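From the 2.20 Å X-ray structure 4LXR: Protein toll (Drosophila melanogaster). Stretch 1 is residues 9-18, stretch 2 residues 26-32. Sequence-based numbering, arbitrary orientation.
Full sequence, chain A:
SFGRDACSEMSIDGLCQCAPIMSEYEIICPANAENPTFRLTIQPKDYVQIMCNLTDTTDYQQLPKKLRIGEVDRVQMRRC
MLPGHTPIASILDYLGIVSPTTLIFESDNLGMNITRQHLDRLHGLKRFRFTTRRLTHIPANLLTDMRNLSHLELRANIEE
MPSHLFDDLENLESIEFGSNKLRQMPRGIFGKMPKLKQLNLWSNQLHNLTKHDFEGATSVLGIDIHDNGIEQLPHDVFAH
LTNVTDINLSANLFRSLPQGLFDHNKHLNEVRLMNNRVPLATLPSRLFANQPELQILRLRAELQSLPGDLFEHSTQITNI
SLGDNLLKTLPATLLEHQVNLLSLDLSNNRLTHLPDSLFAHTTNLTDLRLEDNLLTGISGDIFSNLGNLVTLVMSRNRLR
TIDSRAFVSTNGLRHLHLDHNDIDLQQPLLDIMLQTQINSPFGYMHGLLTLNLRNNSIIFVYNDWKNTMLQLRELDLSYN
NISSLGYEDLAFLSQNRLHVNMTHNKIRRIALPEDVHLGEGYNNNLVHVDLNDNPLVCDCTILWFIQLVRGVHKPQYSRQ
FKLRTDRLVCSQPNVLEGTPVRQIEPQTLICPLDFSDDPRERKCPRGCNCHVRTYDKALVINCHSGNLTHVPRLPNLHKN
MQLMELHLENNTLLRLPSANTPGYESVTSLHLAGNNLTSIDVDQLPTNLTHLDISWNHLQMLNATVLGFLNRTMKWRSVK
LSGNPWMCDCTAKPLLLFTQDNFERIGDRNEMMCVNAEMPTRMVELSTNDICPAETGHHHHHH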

# COMPACT_ATOMS: atom_id res chain seq x y z
N GLU A 9 44.87 8.23 -19.15
CA GLU A 9 46.12 8.96 -19.32
C GLU A 9 46.33 9.97 -18.19
O GLU A 9 47.46 10.24 -17.79
N MET A 10 45.22 10.49 -17.67
CA MET A 10 45.25 11.58 -16.70
C MET A 10 45.88 11.20 -15.35
O MET A 10 46.24 12.07 -14.56
N SER A 11 46.02 9.91 -15.10
CA SER A 11 46.63 9.45 -13.86
C SER A 11 48.14 9.70 -13.81
O SER A 11 48.63 10.37 -12.90
N ILE A 12 48.86 9.18 -14.80
CA ILE A 12 50.33 9.18 -14.78
C ILE A 12 50.97 10.57 -14.67
O ILE A 12 51.87 10.77 -13.85
N ASP A 13 50.52 11.52 -15.47
CA ASP A 13 51.00 12.89 -15.37
C ASP A 13 50.05 13.68 -14.49
O ASP A 13 49.83 14.87 -14.69
N GLY A 14 49.48 12.99 -13.50
CA GLY A 14 48.30 13.49 -12.83
C GLY A 14 48.48 14.32 -11.58
O GLY A 14 48.86 13.81 -10.53
N LEU A 15 48.19 15.60 -11.70
CA LEU A 15 47.87 16.41 -10.54
C LEU A 15 46.42 16.10 -10.18
O LEU A 15 45.99 16.33 -9.05
N CYS A 16 45.68 15.56 -11.14
CA CYS A 16 44.30 15.16 -10.93
C CYS A 16 44.13 13.67 -11.20
O CYS A 16 44.91 13.07 -11.93
N GLN A 17 43.12 13.07 -10.59
CA GLN A 17 42.80 11.69 -10.90
C GLN A 17 41.45 11.64 -11.61
O GLN A 17 40.62 12.53 -11.45
N CYS A 18 41.26 10.61 -12.42
CA CYS A 18 40.02 10.44 -13.14
C CYS A 18 39.59 8.98 -13.05
O CYS A 18 40.42 8.08 -13.13
N GLU A 26 34.42 10.98 -13.46
CA GLU A 26 34.60 11.90 -12.35
C GLU A 26 36.06 12.29 -12.24
O GLU A 26 36.93 11.43 -12.11
N ILE A 27 36.33 13.58 -12.32
CA ILE A 27 37.68 14.09 -12.16
C ILE A 27 37.81 14.83 -10.84
O ILE A 27 36.98 15.69 -10.54
N ILE A 28 38.83 14.50 -10.04
CA ILE A 28 39.08 15.29 -8.84
C ILE A 28 40.46 15.93 -8.85
O ILE A 28 41.42 15.36 -9.37
N CYS A 29 40.53 17.14 -8.31
CA CYS A 29 41.76 17.91 -8.27
C CYS A 29 41.87 18.61 -6.92
O CYS A 29 40.93 19.27 -6.48
N PRO A 30 43.01 18.44 -6.23
CA PRO A 30 44.14 17.55 -6.55
C PRO A 30 43.78 16.07 -6.41
O PRO A 30 42.75 15.74 -5.83
N ALA A 31 44.64 15.21 -6.93
CA ALA A 31 44.39 13.77 -6.98
C ALA A 31 44.08 13.15 -5.62
O ALA A 31 43.14 12.38 -5.49
N ASN A 32 44.87 13.48 -4.61
CA ASN A 32 44.78 12.76 -3.34
C ASN A 32 43.92 13.46 -2.29
O ASN A 32 44.05 13.18 -1.10

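The two stretches meet as a short antiparallel ladder reinforced by a disulfide, burying 476 Å² between them. Gln17 and Ile28 form the hydrogen-bonded pair, with Gln17 N donating to Ile28 O at 3.1 Å and Ile28 N to Gln17 O at 3.0 Å; Cys18 and Ile27 follow as the non-hydrogen-bonded pair. Beyond the ladder, Ala31 N donates to Leu15 O at 2.8 Å, a further link between the two stretches; the peptide bond before Pro30 is cis.

The covalent link joins Cys16 SG to Cys29 SG at 2.0 Å. Both cysteines adopt the m rotamer (chi1 -59° and -56°), and although each CA-to-CB bond points sideways, these rotamers bring the sulfurs together with a chi3 of 115°. Cys16 is buried, and Cys16 CB also lies 4.1 Å from Ile27 CG2. The backbone oxygen Ile28 O is 3.2 Å from Cys16 CB.

Ile27 supplies the apolar surface on the side of the ladder that it shares with Cys18. In its m, t conformation the extended CG1 arm runs past Cys18, whose t rotamer places SG 3.8 Å from Ile27 CG1, and ends at Met10, where Ile27 CD1 meets Met10 CE at 3.8 Å. The CA-to-CB bond of Met10 points toward the second stretch, and its t, t chain, with chi3 between wells at -114°, carries the terminal methyl across to this contact. Cys18 is itself bonded covalently to a group elsewhere in the structure.

The other face carries Gln17 and Ile28. Both have chi1 in the p well (86° and 80°) and chi2 near 180°, and the ends of both side chains come nearer the opposing stretch than their CA-to-CB bonds suggest. The result is a close approach of Gln17 OE1 to Ile28 CD1 at 3.4 Å, a polar atom against a methyl. At the amide's other atom, Gln17 NE2 lies 2.7 Å from Ala31 O, but the angle is too poor for a hydrogen bond. The small Ala31 side chain fits beside the base of the glutamine, its CB 4.1 Å from Gln17 CB, and also packs 3.9 Å from the backbone atom Cys16 C.

At the margins, side chains contribute less. Leu15 is exposed; its CA-to-CB bond points sideways and its chi1 is m. Its side chain makes no close contact with the second stretch, so its contacts here come through its carbonyl: besides accepting the Ala31 hydrogen bond, Leu15 O lies 3.3 Å from Pro30 CA. Glu26 likewise keeps its side chain out of this contact, with OE2 hydrogen-bonded elsewhere in the structure.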

# COMPACT_ATOMS: atom_id res chain seq x y z
CB GLU A 9 46.12 9.70 -20.67
CG GLU A 9 47.48 10.16 -21.12
CD GLU A 9 48.44 9.00 -21.32
OE1 GLU A 9 48.23 8.22 -22.27
OE2 GLU A 9 49.40 8.87 -20.53
CB MET A 10 43.84 12.11 -16.47
CG MET A 10 43.80 13.42 -15.70
SD MET A 10 42.15 13.85 -15.15
CE MET A 10 41.87 15.31 -16.13
CB SER A 11 46.33 7.97 -13.63
OG SER A 11 46.72 7.20 -14.75
CB ILE A 12 50.94 8.36 -15.96
CG1 ILE A 12 52.45 8.21 -15.78
CG2 ILE A 12 50.57 8.99 -17.31
CD1 ILE A 12 53.09 7.14 -16.65
CB ASP A 13 51.09 13.53 -16.76
CG ASP A 13 49.74 13.59 -17.46
OD1 ASP A 13 48.95 12.64 -17.30
OD2 ASP A 13 49.48 14.59 -18.16
CB LEU A 15 48.05 17.90 -10.83
CG LEU A 15 49.48 18.42 -11.02
CD1 LEU A 15 49.77 18.72 -12.49
CD2 LEU A 15 49.74 19.64 -10.16
CB CYS A 16 43.36 15.94 -11.86
SG CYS A 16 43.42 17.73 -11.66
CB GLN A 17 42.78 10.84 -9.63
CG GLN A 17 41.46 10.86 -8.89
CD GLN A 17 41.53 10.14 -7.56
OE1 GLN A 17 40.54 9.58 -7.09
NE2 GLN A 17 42.71 10.16 -6.94
CB CYS A 18 40.21 10.82 -14.61
SG CYS A 18 38.74 10.65 -15.65
CB GLU A 26 34.11 11.33 -11.02
CG GLU A 26 34.08 12.39 -9.92
CD GLU A 26 34.08 11.81 -8.52
OE1 GLU A 26 35.08 11.17 -8.12
OE2 GLU A 26 33.08 12.01 -7.80
CB ILE A 27 38.03 15.01 -13.31
CG1 ILE A 27 37.90 14.24 -14.63
CG2 ILE A 27 39.43 15.57 -13.12
CD1 ILE A 27 38.13 15.07 -15.86
CB ILE A 28 38.86 14.49 -7.52
CG1 ILE A 28 40.06 13.61 -7.19
CG2 ILE A 28 37.59 13.66 -7.58
CD1 ILE A 28 39.81 12.69 -6.01
CB CYS A 29 41.78 18.95 -9.40
SG CYS A 29 41.54 18.30 -11.08
CB PRO A 30 45.19 17.93 -5.49
CG PRO A 30 44.79 19.28 -5.01
CD PRO A 30 43.29 19.28 -5.05
CB ALA A 31 45.56 13.05 -7.64
CB ASN A 32 46.17 12.47 -2.78
CG ASN A 32 46.52 10.98 -2.81
OD1 ASN A 32 46.88 10.44 -3.86
ND2 ASN A 32 46.44 10.33 -1.66